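Local structure of COG0778: Nitroreductase (Streptococcus pneumoniae, 2B67) at residues A[50-55]-A[77-82]; A[154-159]-A[179-184]. The protein binds flavin mononucleotide as a dimer of the nitroreductase family and probably catalyses NAD(P)H-dependent reductions. All coordinates share one frame; numbering follows the deposited sequence.

Contact 1 of 2, residues A[50-55]-A[77-82]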
ATOM      1  N   PHE A  50     -14.594  -2.554   2.007  1.00 11.21           N
ATOM      2  CA  PHE A  50     -14.197  -3.525   3.044  1.00 11.45           C
ATOM      3  C   PHE A  50     -15.356  -4.466   3.362  1.00 11.94           C
ATOM      4  O   PHE A  50     -16.435  -4.048   3.855  1.00 12.38           O
ATOM      5  CB  PHE A  50     -13.732  -2.791   4.309  1.00 11.16           C
ATOM      6  CG  PHE A  50     -12.507  -1.945   4.099  1.00 12.70           C
ATOM      7  CD1 PHE A  50     -12.603  -0.687   3.484  1.00 12.46           C
ATOM      8  CD2 PHE A  50     -11.246  -2.423   4.493  1.00 12.85           C
ATOM      9  CE1 PHE A  50     -11.449   0.087   3.260  1.00 16.32           C
ATOM     10  CE2 PHE A  50     -10.107  -1.660   4.316  1.00 16.52           C
ATOM     11  CZ  PHE A  50     -10.193  -0.411   3.694  1.00 16.39           C
ATOM     12  N   VAL A  51     -15.161  -5.738   3.062  1.00 11.74           N
ATOM     13  CA  VAL A  51     -16.196  -6.712   3.352  1.00 11.86           C
ATOM     14  C   VAL A  51     -15.789  -7.497   4.606  1.00 13.00           C
ATOM     15  O   VAL A  51     -14.875  -8.325   4.555  1.00 12.35           O
ATOM     16  CB  VAL A  51     -16.493  -7.625   2.129  1.00 11.63           C
ATOM     17  CG1 VAL A  51     -17.607  -8.591   2.477  1.00 10.53           C
ATOM     18  CG2 VAL A  51     -16.913  -6.768   0.901  1.00 11.42           C
ATOM     19  N   VAL A  52     -16.447  -7.189   5.732  1.00 12.49           N
ATOM     20  CA  VAL A  52     -16.157  -7.841   7.002  1.00 13.75           C
ATOM     21  C   VAL A  52     -16.900  -9.180   7.124  1.00 14.06           C
ATOM     22  O   VAL A  52     -18.131  -9.228   7.279  1.00 15.45           O
ATOM     23  CB  VAL A  52     -16.456  -6.900   8.189  1.00 12.46           C
ATOM     24  CG1 VAL A  52     -16.181  -7.569   9.494  1.00 14.66           C
ATOM     25  CG2 VAL A  52     -15.631  -5.613   8.051  1.00 12.90           C
ATOM     26  N   VAL A  53     -16.151 -10.260   7.056  1.00 14.15           N
ATOM     27  CA  VAL A  53     -16.761 -11.581   6.998  1.00 14.74           C
ATOM     28  C   VAL A  53     -16.757 -12.225   8.375  1.00 15.71           C
ATOM     29  O   VAL A  53     -15.684 -12.516   8.934  1.00 15.18           O
ATOM     30  CB  VAL A  53     -16.071 -12.471   5.957  1.00 13.72           C
ATOM     31  CG1 VAL A  53     -16.747 -13.850   5.861  1.00 14.52           C
ATOM     32  CG2 VAL A  53     -16.085 -11.736   4.579  1.00 14.19           C
ATOM     33  N   ARG A  54     -17.968 -12.436   8.896  1.00 16.27           N
ATOM     34  CA  ARG A  54     -18.189 -13.071  10.191  1.00 19.53           C
ATOM     35  C   ARG A  54     -19.112 -14.274  10.037  1.00 20.77           C
ATOM     36  O   ARG A  54     -19.118 -15.154  10.880  1.00 22.39           O
ATOM     37  CB  ARG A  54     -18.820 -12.090  11.206  1.00 18.72           C
ATOM     38  CG  ARG A  54     -17.834 -11.138  11.805  1.00 20.84           C
ATOM     39  CD  ARG A  54     -18.490 -10.191  12.863  1.00 20.96           C
ATOM     40  NE  ARG A  54     -17.527  -9.161  13.286  1.00 23.96           N
ATOM     41  CZ  ARG A  54     -16.609  -9.303  14.257  1.00 24.68           C
ATOM     42  NH1 ARG A  54     -15.801  -8.289  14.508  1.00 24.91           N
ATOM     43  NH2 ARG A  54     -16.484 -10.434  14.970  1.00 17.60           N
ATOM     44  N   GLU A  55     -19.905 -14.283   8.974  1.00 21.68           N
ATOM     45  CA  GLU A  55     -20.834 -15.362   8.730  1.00 23.80           C
ATOM     46  C   GLU A  55     -20.398 -16.338   7.646  1.00 22.93           C
ATOM     47  O   GLU A  55     -20.619 -17.529   7.818  1.00 23.82           O
ATOM     48  CB  GLU A  55     -22.247 -14.841   8.437  1.00 24.79           C
ATOM     49  CG  GLU A  55     -23.203 -15.101   9.582  1.00 30.75           C
ATOM     50  CD  GLU A  55     -23.352 -13.906  10.489  1.00 38.16           C
ATOM     51  OE1 GLU A  55     -22.726 -13.897  11.583  1.00 38.80           O
ATOM     52  OE2 GLU A  55     -24.099 -12.969  10.089  1.00 42.05           O
ATOM     53  N   VAL A  77     -12.380 -13.383  12.087  1.00 14.19           N
ATOM     54  CA  VAL A  77     -12.816 -12.407  11.098  1.00 13.07           C
ATOM     55  C   VAL A  77     -11.857 -12.457   9.924  1.00 12.93           C
ATOM     56  O   VAL A  77     -10.657 -12.614  10.123  1.00 13.23           O
ATOM     57  CB  VAL A  77     -12.819 -10.952  11.681  1.00 12.30           C
ATOM     58  CG1 VAL A  77     -13.171  -9.904  10.597  1.00 12.37           C
ATOM     59  CG2 VAL A  77     -13.755 -10.851  12.838  1.00 12.55           C
ATOM     60  N   THR A  78     -12.401 -12.294   8.719  1.00 12.64           N
ATOM     61  CA  THR A  78     -11.620 -12.041   7.515  1.00 13.03           C
ATOM     62  C   THR A  78     -12.236 -10.841   6.806  1.00 13.62           C
ATOM     63  O   THR A  78     -13.447 -10.731   6.666  1.00 13.55           O
ATOM     64  CB  THR A  78     -11.572 -13.236   6.541  1.00 12.26           C
ATOM     65  OG1 THR A  78     -10.910 -14.334   7.171  1.00 11.51           O
ATOM     66  CG2 THR A  78     -10.799 -12.854   5.215  1.00 12.01           C
ATOM     67  N   ILE A  79     -11.376  -9.925   6.396  1.00 14.07           N
ATOM     68  CA  ILE A  79     -11.816  -8.716   5.735  1.00 13.48           C
ATOM     69  C   ILE A  79     -11.391  -8.924   4.324  1.00 13.85           C
ATOM     70  O   ILE A  79     -10.188  -9.048   4.063  1.00 14.81           O
ATOM     71  CB  ILE A  79     -11.137  -7.450   6.320  1.00 12.95           C
ATOM     72  CG1 ILE A  79     -11.597  -7.221   7.757  1.00 14.46           C
ATOM     73  CG2 ILE A  79     -11.489  -6.241   5.469  1.00 13.60           C
ATOM     74  CD1 ILE A  79     -10.694  -6.314   8.592  1.00 15.50           C
ATOM     75  N   ALA A  80     -12.361  -9.034   3.422  1.00 12.52           N
ATOM     76  CA  ALA A  80     -12.061  -9.037   2.007  1.00 12.63           C
ATOM     77  C   ALA A  80     -11.979  -7.604   1.500  1.00 12.26           C
ATOM     78  O   ALA A  80     -12.965  -6.888   1.534  1.00 12.40           O
ATOM     79  CB  ALA A  80     -13.128  -9.830   1.233  1.00 12.59           C
ATOM     80  N   LEU A  81     -10.799  -7.184   1.039  1.00 11.91           N
ATOM     81  CA  LEU A  81     -10.605  -5.833   0.514  1.00 12.20           C
ATOM     82  C   LEU A  81     -10.862  -5.867  -0.981  1.00 12.22           C
ATOM     83  O   LEU A  81     -10.172  -6.586  -1.720  1.00 11.87           O
ATOM     84  CB  LEU A  81      -9.178  -5.320   0.781  1.00 11.28           C
ATOM     85  CG  LEU A  81      -8.739  -3.989   0.157  1.00 12.95           C
ATOM     86  CD1 LEU A  81      -9.652  -2.827   0.606  1.00 13.66           C
ATOM     87  CD2 LEU A  81      -7.321  -3.675   0.587  1.00 12.26           C
ATOM     88  N   PHE A  82     -11.856  -5.090  -1.414  1.00 12.36           N
ATOM     89  CA  PHE A  82     -12.214  -4.959  -2.848  1.00 12.52           C
ATOM     90  C   PHE A  82     -11.833  -3.551  -3.328  1.00 12.88           C
ATOM     91  O   PHE A  82     -11.760  -2.593  -2.533  1.00 12.07           O
ATOM     92  CB  PHE A  82     -13.741  -5.116  -3.070  1.00 12.87           C
ATOM     93  CG  PHE A  82     -14.256  -6.534  -2.912  1.00 14.75           C
ATOM     94  CD1 PHE A  82     -14.381  -7.105  -1.647  1.00 13.64           C
ATOM     95  CD2 PHE A  82     -14.589  -7.296  -4.030  1.00 14.25           C
ATOM     96  CE1 PHE A  82     -14.845  -8.398  -1.508  1.00 14.63           C
ATOM     97  CE2 PHE A  82     -15.068  -8.585  -3.899  1.00 14.86           C
ATOM     98  CZ  PHE A  82     -15.195  -9.142  -2.627  1.00 14.26           C
TER

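Contact 2 of 2, residues A[154-159]-A[179-184]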
ATOM      1  N   ASN A 154      -3.166 -11.192   9.013  1.00 14.23           N
ATOM      2  CA  ASN A 154      -2.266 -11.570   7.930  1.00 14.25           C
ATOM      3  C   ASN A 154      -2.908 -11.166   6.596  1.00 14.47           C
ATOM      4  O   ASN A 154      -4.120 -11.305   6.446  1.00 14.59           O
ATOM      5  CB  ASN A 154      -2.008 -13.070   7.965  1.00 14.01           C
ATOM      6  CG  ASN A 154      -0.866 -13.492   7.089  1.00 15.76           C
ATOM      7  OD1 ASN A 154      -0.841 -14.613   6.607  1.00 18.12           O
ATOM      8  ND2 ASN A 154       0.093 -12.608   6.885  1.00 14.03           N
ATOM      9  N   ILE A 155      -2.106 -10.681   5.637  1.00 13.52           N
ATOM     10  CA  ILE A 155      -2.590 -10.298   4.307  1.00 13.77           C
ATOM     11  C   ILE A 155      -2.374 -11.540   3.421  1.00 14.75           C
ATOM     12  O   ILE A 155      -1.268 -12.107   3.396  1.00 15.00           O
ATOM     13  CB  ILE A 155      -1.777  -9.071   3.783  1.00 14.60           C
ATOM     14  CG1 ILE A 155      -2.079  -7.829   4.627  1.00 14.26           C
ATOM     15  CG2 ILE A 155      -2.063  -8.767   2.315  1.00 13.81           C
ATOM     16  CD1 ILE A 155      -1.055  -6.722   4.534  1.00 18.22           C
ATOM     17  N   ILE A 156      -3.428 -11.985   2.741  1.00 13.19           N
ATOM     18  CA  ILE A 156      -3.393 -13.201   1.949  1.00 14.39           C
ATOM     19  C   ILE A 156      -3.740 -12.804   0.530  1.00 14.27           C
ATOM     20  O   ILE A 156      -4.766 -12.158   0.273  1.00 14.38           O
ATOM     21  CB  ILE A 156      -4.430 -14.277   2.478  1.00 13.30           C
ATOM     22  CG1 ILE A 156      -3.981 -14.832   3.832  1.00 15.23           C
ATOM     23  CG2 ILE A 156      -4.653 -15.392   1.491  1.00 11.68           C
ATOM     24  CD1 ILE A 156      -5.132 -15.581   4.564  1.00 15.88           C
ATOM     25  N   LEU A 157      -2.853 -13.175  -0.373  1.00 14.71           N
ATOM     26  CA  LEU A 157      -3.057 -13.006  -1.781  1.00 16.52           C
ATOM     27  C   LEU A 157      -3.330 -14.352  -2.470  1.00 16.13           C
ATOM     28  O   LEU A 157      -3.866 -14.393  -3.584  1.00 16.75           O
ATOM     29  CB  LEU A 157      -1.799 -12.351  -2.354  1.00 17.03           C
ATOM     30  CG  LEU A 157      -1.800 -11.782  -3.766  1.00 20.00           C
ATOM     31  CD1 LEU A 157      -3.115 -11.065  -4.093  1.00 22.34           C
ATOM     32  CD2 LEU A 157      -0.603 -10.851  -3.929  1.00 18.07           C
ATOM     33  N   GLY A 158      -2.978 -15.459  -1.816  1.00 16.15           N
ATOM     34  CA  GLY A 158      -3.217 -16.809  -2.391  1.00 14.96           C
ATOM     35  C   GLY A 158      -4.643 -17.342  -2.199  1.00 15.61           C
ATOM     36  O   GLY A 158      -4.922 -18.149  -1.271  1.00 15.19           O
ATOM     37  N   PHE A 159      -5.548 -16.879  -3.069  1.00 14.87           N
ATOM     38  CA  PHE A 159      -6.935 -17.283  -3.066  1.00 14.39           C
ATOM     39  C   PHE A 159      -7.480 -17.090  -4.470  1.00 14.81           C
ATOM     40  O   PHE A 159      -6.861 -16.400  -5.304  1.00 14.87           O
ATOM     41  CB  PHE A 159      -7.786 -16.504  -2.026  1.00 13.76           C
ATOM     42  CG  PHE A 159      -7.885 -15.033  -2.299  1.00 15.81           C
ATOM     43  CD1 PHE A 159      -6.869 -14.162  -1.907  1.00 15.30           C
ATOM     44  CD2 PHE A 159      -8.998 -14.505  -2.943  1.00 14.85           C
ATOM     45  CE1 PHE A 159      -6.980 -12.759  -2.157  1.00 15.69           C
ATOM     46  CE2 PHE A 159      -9.105 -13.131  -3.180  1.00 16.14           C
ATOM     47  CZ  PHE A 159      -8.096 -12.266  -2.790  1.00 14.09           C
ATOM     48  N   LEU A 179      -7.291 -10.842   1.005  1.00 14.53           N
ATOM     49  CA  LEU A 179      -8.017 -11.257   2.201  1.00 15.05           C
ATOM     50  C   LEU A 179      -7.112 -10.935   3.384  1.00 14.83           C
ATOM     51  O   LEU A 179      -5.936 -11.277   3.374  1.00 15.55           O
ATOM     52  CB  LEU A 179      -8.354 -12.774   2.192  1.00 14.91           C
ATOM     53  CG  LEU A 179      -9.123 -13.337   0.984  1.00 16.88           C
ATOM     54  CD1 LEU A 179      -9.468 -14.829   1.212  1.00 15.59           C
ATOM     55  CD2 LEU A 179     -10.417 -12.514   0.668  1.00 12.05           C
ATOM     56  N   ILE A 180      -7.662 -10.283   4.392  1.00 13.92           N
ATOM     57  CA  ILE A 180      -6.926  -9.938   5.599  1.00 13.80           C
ATOM     58  C   ILE A 180      -7.585 -10.697   6.716  1.00 13.66           C
ATOM     59  O   ILE A 180      -8.710 -10.340   7.111  1.00 12.92           O
ATOM     60  CB  ILE A 180      -7.078  -8.439   6.005  1.00 13.30           C
ATOM     61  CG1 ILE A 180      -7.106  -7.495   4.794  1.00 17.48           C
ATOM     62  CG2 ILE A 180      -6.049  -8.082   7.079  1.00 14.43           C
ATOM     63  CD1 ILE A 180      -5.852  -7.011   4.363  1.00 17.28           C
ATOM     64  N   THR A 181      -6.910 -11.714   7.236  1.00 13.55           N
ATOM     65  CA  THR A 181      -7.435 -12.412   8.406  1.00 14.07           C
ATOM     66  C   THR A 181      -7.215 -11.582   9.654  1.00 14.69           C
ATOM     67  O   THR A 181      -6.217 -10.877   9.770  1.00 13.68           O
ATOM     68  CB  THR A 181      -6.789 -13.774   8.594  1.00 13.92           C
ATOM     69  OG1 THR A 181      -5.358 -13.623   8.592  1.00 16.81           O
ATOM     70  CG2 THR A 181      -7.264 -14.747   7.440  1.00 10.36           C
ATOM     71  N   VAL A 182      -8.153 -11.671  10.588  1.00 15.40           N
ATOM     72  CA  VAL A 182      -8.105 -10.821  11.785  1.00 14.99           C
ATOM     73  C   VAL A 182      -8.354 -11.653  13.022  1.00 16.16           C
ATOM     74  O   VAL A 182      -9.306 -12.436  13.071  1.00 15.50           O
ATOM     75  CB  VAL A 182      -9.097  -9.649  11.698  1.00 14.61           C
ATOM     76  CG1 VAL A 182      -8.887  -8.712  12.893  1.00 13.99           C
ATOM     77  CG2 VAL A 182      -8.852  -8.853  10.377  1.00 12.17           C
ATOM     78  N   GLY A 183      -7.464 -11.530  13.993  1.00 16.43           N
ATOM     79  CA  GLY A 183      -7.625 -12.268  15.227  1.00 18.09           C
ATOM     80  C   GLY A 183      -6.473 -12.067  16.162  1.00 19.41           C
ATOM     81  O   GLY A 183      -5.448 -11.471  15.815  1.00 18.62           O
ATOM     82  N   TYR A 184      -6.629 -12.592  17.369  1.00 21.82           N
ATOM     83  CA  TYR A 184      -5.553 -12.563  18.340  1.00 23.41           C
ATOM     84  C   TYR A 184      -4.652 -13.754  18.123  1.00 25.83           C
ATOM     85  O   TYR A 184      -5.129 -14.843  17.786  1.00 27.17           O
ATOM     86  CB  TYR A 184      -6.154 -12.551  19.739  1.00 22.61           C
ATOM     87  CG  TYR A 184      -6.934 -11.294  19.990  1.00 21.83           C
ATOM     88  CD1 TYR A 184      -8.308 -11.243  19.754  1.00 18.51           C
ATOM     89  CD2 TYR A 184      -6.291 -10.136  20.440  1.00 19.05           C
ATOM     90  CE1 TYR A 184      -9.034 -10.071  20.007  1.00 19.88           C
ATOM     91  CE2 TYR A 184      -7.006  -8.972  20.685  1.00 19.06           C
ATOM     92  CZ  TYR A 184      -8.372  -8.942  20.464  1.00 19.87           C
ATOM     93  OH  TYR A 184      -9.085  -7.779  20.693  1.00 20.57           O
TER

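Contact 1 of 2, residues A[50-55]-A[77-82]
Val77 meets Arg54 where strand 50-53 runs out. Its CG2 lies over one face of the Arg54 guanidinium, offset toward the rim, 3.5 Å from CZ of Arg54. The Arg54 chain is extended from CG to NE, and its side chain crosses that of Val77 obliquely. NH2 of Arg54 also hydrogen-bonds the carbonyl of Val24. The other Val77 branch, CG1, packs on CG1 of Val52. Thr78 pairs with Val53 through two backbone bonds. Val53 N to Thr78 O is 2.8 Å, while Thr78 N to Val53 O is longer at 3.3 Å. Ile79 faces Val52 in a non-hydrogen-bonded pair. Its CG2 reaches the edge of the Phe50 ring, 3.9 Å from CD2 of Phe50. Ala80 and Val51 form the next hydrogen-bonded pair, again with two bonds, and their CB atoms are 4.1 Å apart. With CG anti to the backbone N (chi1 173°), the Leu81 side chain runs beside that of Phe50, pointing the same way. Its CD1 sits over a face of the Phe50 ring in a CH-pi contact, 4.0 Å from the centroid. Phe82 CE1 meets CG2 of Val51 at 3.6 Å, on the face that carries Val51 and Ala80. Helices 26-36 and 124-148 cover the Phe50 side. Phe50, Val51 and Val52 also pair in parallel with a strand of the second subunit. The two strands form an antiparallel ladder in the sheet of the FMN-dependent nitroreductase fold.

Contact 2 of 2, residues A[154-159]-A[179-184]
Asn154 and Thr181 open the backbone ladder between these antiparallel strands, bonding in both directions. Thr181 N to Asn154 O is 2.9 Å, and Asn154 N to Thr181 O is 3.2 Å. The Thr181 hydroxyl lies between its own backbone N and carbonyl carbon (chi1 53°), and Asn154 N also makes a weak bond to OG1 of Thr181. Ile156 and Leu179 form the other hydrogen-bonded pair. Here Ile156 N to Leu179 O is short, 2.7 Å, and the return bond from Leu179 N to Ile156 O is nearly straight at 171°. Between the two pairs, CA of Ile180 makes a CA-H...O contact with Asn154 O.

The apolar contacts fall on both faces of the sheet. Ile155 and Ile180 lie side by side, with CG1 of Ile155 3.9 Å from CD1 of Ile180. On the other face, CD1 of Ile156 touches CG2 of Thr181. Phe159 folds back beyond the strand end and offers a ring face to Leu179. CG of Leu179 stands over the ring centre of Phe159, 3.7 Å from the centroid, as a CH-pi contact.

The turn between strand 154-156 and Phe159, an inverse gamma turn centred on Gly158, binds the flavin: Gly158 N hydrogen-bonds FMN O4, and Leu157 N does so weakly. Helix 68-74 packs on Ile156 and Thr181. Helix 124-148 packs on Ile155 and Ile180, and strand 77-84 flanks strand 174-183.

How the contacts relate
From the N terminus, strand 48-53 leads through helices 57-61 and 68-74 to strand 77-84, where contact 1 closes the first loop. The chain then runs through three helices, ending with helix 124-148, to strand 152-156. Helix 161-168 follows, and strand 174-183 closes contact 2. The two loops are in series and neither nests nor crosses. The sheet order is 48-53, 77-84, 174-183, 152-156, so each contact joins an outer strand of this chain to an inner one. The inner strands meet directly: Ile79 N is 2.8 Å from Ile180 O, a probable hydrogen bond. Strand 48-53 continues the sheet into the second subunit; contact 2 lines the flavin pocket and also touches that subunit.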